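Local coordinates for geranyltranstransferase (Legionella pneumophila subsp. pneumophila, PDB 3LOM) that transfers geranyl groups in isoprenoid biosynthesis, probably joining geranyl diphosphate to isopentenyl diphosphate to yield farnesyl diphosphate, at the interface of chains A and B. Numbering follows the deposited sequence. Chains: chain A/B, Geranyltranstransferase.

The interface of chains A and B. Residues chain A 89, 117-118, 121-122, 124-125; chain B 85, 89, 121, 124, 161.
Helix 113-135 of chain A packs on helix 69-91, helix 113-134 and the start of helix 160-170 of chain B, with A:His89 of helix 69-91 adding the reciprocal contact. This is part of a two-fold interface in an all-helical polyprenyl synthase of the FPP/GGPP synthase family, consistent with the family's usual homodimer; A:His89 and B:His89 directly precede the first aspartate-rich motif, which binds magnesium in these enzymes. A:Asp121 and B:His89 meet tip to tip, with carboxylate and imidazole nearly coplanar, 7° apart. B:His89 ND1 donates to the syn lone pair of A:Asp121 OD2 at 2.7 Å, in the ring plane. The aspartate CG lies anti to its carbonyl carbon (chi1 -75°), which swings the carboxylate toward the partner chain. In the twin pair, A:His89 ND1 reaches B:Asp121 OD2 at 2.8 Å. Histidine suits the place because its second nitrogen can be used too: A:His89 NE2 donates within its own chain to the carbonyl O of A:Ile117 (2.7 Å), fixing the ring's rotation. If both nitrogens carry hydrogen, as this pattern suggests, the ring would be cationic and its bond to aspartate strengthened.

A:Gln124 and B:Gln124 run antiparallel alongside each other, their amide planes steeply inclined. Extended beyond CG, each is long enough to cross and donate through its amide NE2 to a helix carbonyl: B:Gln124 to A:Asp121 O at 3.2 Å, A:Gln124 to B:Asp121 O. Water 1 sits between the chains, held by NE2 of A:Gln124 and B:Gln124 and by OD1 of both aspartates, the link to A:Asp121 OD1 being 2.9 Å. B:Tyr85 turns its ring edge toward the A:Asp121 carboxylate, planes 76° apart, while its own B:Gln124 CB lies over one ring face. B:Tyr85 OH, the phenol hydroxyl, lies 2.9 Å from water 2, which also bonds A:Asp121 OD2. Branched B:Val161 places CG1 beside A:Leu118 O and CG2 against the backbone of A:Gly122, an ordinary van der Waals contact.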
# COMPACT_ATOMS: atom_id res chain seq x y z
N HIS A 89 10.92 -3.86 4.19
CA HIS A 89 11.36 -2.48 4.02
C HIS A 89 12.26 -1.99 5.15
O HIS A 89 13.26 -1.32 4.89
CB HIS A 89 10.18 -1.54 3.77
CG HIS A 89 9.67 -1.60 2.37
ND1 HIS A 89 8.86 -0.62 1.83
CD2 HIS A 89 9.88 -2.50 1.38
CE1 HIS A 89 8.58 -0.93 0.57
NE2 HIS A 89 9.19 -2.07 0.28
N ILE A 117 12.30 -3.80 -2.25
CA ILE A 117 11.44 -2.61 -2.24
C ILE A 117 10.13 -2.94 -2.94
O ILE A 117 9.06 -2.71 -2.37
CB ILE A 117 12.10 -1.37 -2.93
CG1 ILE A 117 13.41 -0.99 -2.24
CG2 ILE A 117 11.15 -0.16 -2.93
CD1 ILE A 117 14.38 -0.23 -3.17
N LEU A 118 10.23 -3.50 -4.14
CA LEU A 118 9.07 -3.78 -4.98
C LEU A 118 8.12 -4.82 -4.40
O LEU A 118 6.90 -4.67 -4.48
CB LEU A 118 9.50 -4.20 -6.39
CG LEU A 118 10.04 -3.09 -7.30
CD1 LEU A 118 10.73 -3.71 -8.48
CD2 LEU A 118 8.96 -2.10 -7.74
N ASP A 121 6.32 -3.22 -1.64
CA ASP A 121 5.28 -2.41 -2.28
C ASP A 121 4.08 -3.22 -2.74
O ASP A 121 2.94 -2.82 -2.52
CB ASP A 121 5.85 -1.65 -3.48
CG ASP A 121 6.72 -0.48 -3.08
OD1 ASP A 121 6.86 -0.24 -1.86
OD2 ASP A 121 7.26 0.19 -3.98
N GLY A 122 4.33 -4.36 -3.39
CA GLY A 122 3.27 -5.25 -3.87
C GLY A 122 2.50 -5.95 -2.77
O GLY A 122 1.29 -6.15 -2.90
N GLN A 124 1.91 -4.73 0.27
CA GLN A 124 1.01 -3.72 0.82
C GLN A 124 -0.27 -3.65 0.01
O GLN A 124 -1.36 -3.74 0.57
CB GLN A 124 1.66 -2.32 0.93
CG GLN A 124 0.63 -1.20 1.22
CD GLN A 124 1.18 0.06 1.87
OE1 GLN A 124 0.56 0.60 2.79
NE2 GLN A 124 2.34 0.55 1.40
N ALA A 125 -0.13 -3.52 -1.31
CA ALA A 125 -1.27 -3.54 -2.22
C ALA A 125 -2.05 -4.87 -2.16
O ALA A 125 -3.29 -4.85 -2.24
CB ALA A 125 -0.83 -3.24 -3.63
N TYR B 85 3.89 8.03 -5.33
CA TYR B 85 4.59 7.05 -4.48
C TYR B 85 5.55 6.23 -5.34
O TYR B 85 6.70 6.01 -4.96
CB TYR B 85 3.63 6.14 -3.68
CG TYR B 85 3.70 4.65 -4.03
CD1 TYR B 85 4.76 3.85 -3.59
CD2 TYR B 85 2.70 4.04 -4.80
CE1 TYR B 85 4.85 2.50 -3.93
CE2 TYR B 85 2.78 2.69 -5.14
CZ TYR B 85 3.85 1.93 -4.69
OH TYR B 85 3.94 0.59 -5.00
N HIS B 89 9.84 5.86 -5.16
CA HIS B 89 10.48 4.56 -5.10
C HIS B 89 11.34 4.27 -6.33
O HIS B 89 12.46 3.79 -6.19
CB HIS B 89 9.45 3.47 -4.82
CG HIS B 89 9.08 3.39 -3.38
ND1 HIS B 89 8.27 2.39 -2.88
CD2 HIS B 89 9.43 4.16 -2.32
CE1 HIS B 89 8.13 2.56 -1.57
NE2 HIS B 89 8.82 3.62 -1.21
N ASP B 121 5.76 4.46 0.87
CA ASP B 121 4.90 3.50 1.57
C ASP B 121 3.62 4.14 2.09
O ASP B 121 2.53 3.57 1.95
CB ASP B 121 5.66 2.86 2.73
CG ASP B 121 6.76 1.94 2.27
OD1 ASP B 121 6.86 1.69 1.05
OD2 ASP B 121 7.53 1.46 3.14
N GLN B 124 1.01 5.34 -0.68
CA GLN B 124 0.26 4.21 -1.23
C GLN B 124 -0.92 3.89 -0.31
O GLN B 124 -2.05 3.75 -0.79
CB GLN B 124 1.14 2.95 -1.49
CG GLN B 124 0.26 1.76 -1.87
CD GLN B 124 0.96 0.50 -2.37
OE1 GLN B 124 0.42 -0.19 -3.22
NE2 GLN B 124 2.13 0.17 -1.81
N VAL B 161 3.79 -3.20 -10.00
CA VAL B 161 4.93 -3.80 -9.31
C VAL B 161 5.70 -4.81 -10.19
O VAL B 161 6.92 -4.70 -10.32
CB VAL B 161 4.55 -4.32 -7.91
CG1 VAL B 161 5.58 -5.29 -7.38
CG2 VAL B 161 4.40 -3.14 -6.95
O HOH W 1 4.47 0.42 -0.41
O HOH W 2 6.38 0.14 -6.47